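PDB 2J8H: titin from Homo sapiens, which is the giant elastic protein of muscle, represented here by a rigid tandem of two immunoglobulin domains from its A-band region. Local coordinates for residues N148-Q152 and V163-E169. Numbering follows the deposited sequence.
Sequences NGHYQ and VFPNGVE
Tyr151 and Phe164 run alongside one another, Tyr151 CE2 3.5 Å from Phe164 CE2, their ring planes 67° apart. Phe164 meets the tyrosine at its edge, while His150 CD2 sits over the centre of one tyrosine face, 3.7 Å above the plane. Turned anti to the backbone N (chi1 -168°), the imidazole of His150 also brings NE2 to the edge of the Phe164 ring and CE1 to within 3.6 Å of Glu169 OE1. NE2 itself is hydrogen-bonded to Asp172, whose carboxylate also accepts from the backbone N of Glu169. Asn166 ND2 gives a hydrogen bond to Gly149 O (2.9 Å), which lies in its amide plane, and Pro165 CD packs 3.4 Å from His150 O. Where the two strands meet these loops, Gln152 and Val163 form an antiparallel hydrogen-bonded pair, Val163 N reaching Gln152 O at 2.7 Å. Losing the phenol ring of Tyr151 to an alanine is likely to leave His150 CD2 without the face it packs on and to open a gap beside Phe164. At this end of an I-set domain, two loops are thus joined by aromatic packing and one side-chain amide hydrogen bond beyond the strand ends, with the nearby carboxylates likely to favour a protonated His150.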
loop_
_atom_site.group_PDB
_atom_site.type_symbol
_atom_site.label_atom_id
_atom_site.label_comp_id
_atom_site.label_asym_id
_atom_site.label_seq_id
_atom_site.Cartn_x
_atom_site.Cartn_y
_atom_site.Cartn_z
ATOM N N ASN A 148 -25.196 -5.510 -32.614
ATOM C CA ASN A 148 -25.743 -5.845 -33.928
ATOM C C ASN A 148 -26.996 -6.695 -33.703
ATOM O O ASN A 148 -27.582 -6.629 -32.627
ATOM C CB ASN A 148 -24.681 -6.616 -34.715
ATOM C CG ASN A 148 -24.047 -7.745 -33.897
ATOM O OD1 ASN A 148 -24.671 -8.307 -32.995
ATOM N ND2 ASN A 148 -22.799 -8.076 -34.225
ATOM N N GLY A 149 -27.380 -7.520 -34.667
ATOM C CA GLY A 149 -28.514 -8.420 -34.490
ATOM C C GLY A 149 -28.299 -9.608 -33.582
ATOM O O GLY A 149 -29.232 -10.344 -33.295
ATOM N N HIS A 150 -27.070 -9.793 -33.115
ATOM C CA HIS A 150 -26.693 -10.974 -32.369
ATOM C C HIS A 150 -26.336 -10.660 -30.926
ATOM O O HIS A 150 -26.843 -11.308 -29.998
ATOM C CB HIS A 150 -25.505 -11.649 -33.076
ATOM C CG HIS A 150 -25.200 -13.029 -32.575
ATOM N ND1 HIS A 150 -25.789 -14.159 -33.103
ATOM C CD2 HIS A 150 -24.361 -13.458 -31.610
ATOM C CE1 HIS A 150 -25.311 -15.226 -32.483
ATOM N NE2 HIS A 150 -24.453 -14.825 -31.563
ATOM N N TYR A 151 -25.452 -9.687 -30.726
ATOM C CA TYR A 151 -25.025 -9.338 -29.387
ATOM C C TYR A 151 -25.651 -8.055 -28.921
ATOM O O TYR A 151 -25.919 -7.162 -29.721
ATOM C CB TYR A 151 -23.504 -9.122 -29.339
ATOM C CG TYR A 151 -22.611 -10.221 -29.849
ATOM C CD1 TYR A 151 -21.995 -10.128 -31.086
ATOM C CD2 TYR A 151 -22.313 -11.316 -29.057
ATOM C CE1 TYR A 151 -21.145 -11.123 -31.546
ATOM C CE2 TYR A 151 -21.469 -12.299 -29.505
ATOM C CZ TYR A 151 -20.875 -12.192 -30.726
ATOM O OH TYR A 151 -20.010 -13.181 -31.125
ATOM N N GLN A 152 -25.821 -7.939 -27.611
ATOM C CA GLN A 152 -26.094 -6.642 -27.007
ATOM C C GLN A 152 -25.035 -6.358 -25.964
ATOM O O GLN A 152 -24.804 -7.181 -25.077
ATOM C CB GLN A 152 -27.489 -6.588 -26.366
ATOM C CG GLN A 152 -27.824 -5.256 -25.696
ATOM C CD GLN A 152 -27.923 -4.112 -26.659
ATOM O OE1 GLN A 152 -28.564 -4.217 -27.713
ATOM N NE2 GLN A 152 -27.327 -2.982 -26.297
ATOM N N VAL A 163 -24.393 -9.468 -23.719
ATOM C CA VAL A 163 -25.624 -10.259 -23.658
ATOM C C VAL A 163 -25.911 -10.937 -25.011
ATOM O O VAL A 163 -25.651 -10.382 -26.098
ATOM C CB VAL A 163 -26.824 -9.408 -23.237
ATOM C CG1 VAL A 163 -28.049 -10.289 -22.962
ATOM C CG2 VAL A 163 -26.489 -8.532 -22.013
ATOM N N PHE A 164 -26.483 -12.132 -24.926
ATOM C CA PHE A 164 -26.928 -12.899 -26.087
ATOM C C PHE A 164 -28.455 -12.906 -26.052
ATOM O O PHE A 164 -29.046 -13.887 -25.655
ATOM C CB PHE A 164 -26.360 -14.322 -25.984
ATOM C CG PHE A 164 -24.850 -14.371 -26.061
ATOM C CD1 PHE A 164 -24.066 -14.117 -24.945
ATOM C CD2 PHE A 164 -24.210 -14.617 -27.259
ATOM C CE1 PHE A 164 -22.678 -14.129 -25.024
ATOM C CE2 PHE A 164 -22.824 -14.639 -27.336
ATOM C CZ PHE A 164 -22.066 -14.382 -26.213
ATOM N N PRO A 165 -29.107 -11.785 -26.440
ATOM C CA PRO A 165 -30.544 -11.630 -26.210
ATOM C C PRO A 165 -31.443 -12.621 -26.947
ATOM O O PRO A 165 -32.600 -12.824 -26.549
ATOM C CB PRO A 165 -30.817 -10.199 -26.677
ATOM C CG PRO A 165 -29.745 -9.896 -27.630
ATOM C CD PRO A 165 -28.544 -10.595 -27.102
ATOM N N ASN A 166 -30.930 -13.221 -28.016
ATOM C CA ASN A 166 -31.705 -14.135 -28.814
ATOM C C ASN A 166 -31.620 -15.556 -28.255
ATOM O O ASN A 166 -32.258 -16.463 -28.780
ATOM C CB ASN A 166 -31.201 -14.157 -30.262
ATOM C CG ASN A 166 -31.074 -12.775 -30.876
ATOM O OD1 ASN A 166 -31.910 -11.885 -30.649
ATOM N ND2 ASN A 166 -30.051 -12.604 -31.716
ATOM N N GLY A 167 -30.822 -15.751 -27.207
ATOM C CA GLY A 167 -30.510 -17.086 -26.726
ATOM C C GLY A 167 -29.230 -17.586 -27.361
ATOM O O GLY A 167 -29.038 -17.470 -28.571
ATOM N N VAL A 168 -28.358 -18.184 -26.556
ATOM C CA VAL A 168 -27.078 -18.656 -27.082
ATOM C C VAL A 168 -27.245 -19.805 -28.021
ATOM O O VAL A 168 -28.119 -20.647 -27.847
ATOM C CB VAL A 168 -26.077 -19.114 -25.994
ATOM C CG1 VAL A 168 -25.583 -17.921 -25.227
ATOM C CG2 VAL A 168 -26.704 -20.141 -25.089
ATOM N N GLU A 169 -26.384 -19.800 -29.028
ATOM C CA GLU A 169 -26.280 -20.847 -30.004
ATOM C C GLU A 169 -24.951 -21.553 -29.753
ATOM O O GLU A 169 -24.074 -21.026 -29.076
ATOM C CB GLU A 169 -26.300 -20.222 -31.390
ATOM C CG GLU A 169 -27.639 -19.550 -31.708
ATOM C CD GLU A 169 -27.562 -18.516 -32.833
ATOM O OE1 GLU A 169 -26.526 -18.448 -33.536
ATOM O OE2 GLU A 169 -28.555 -17.766 -33.012
#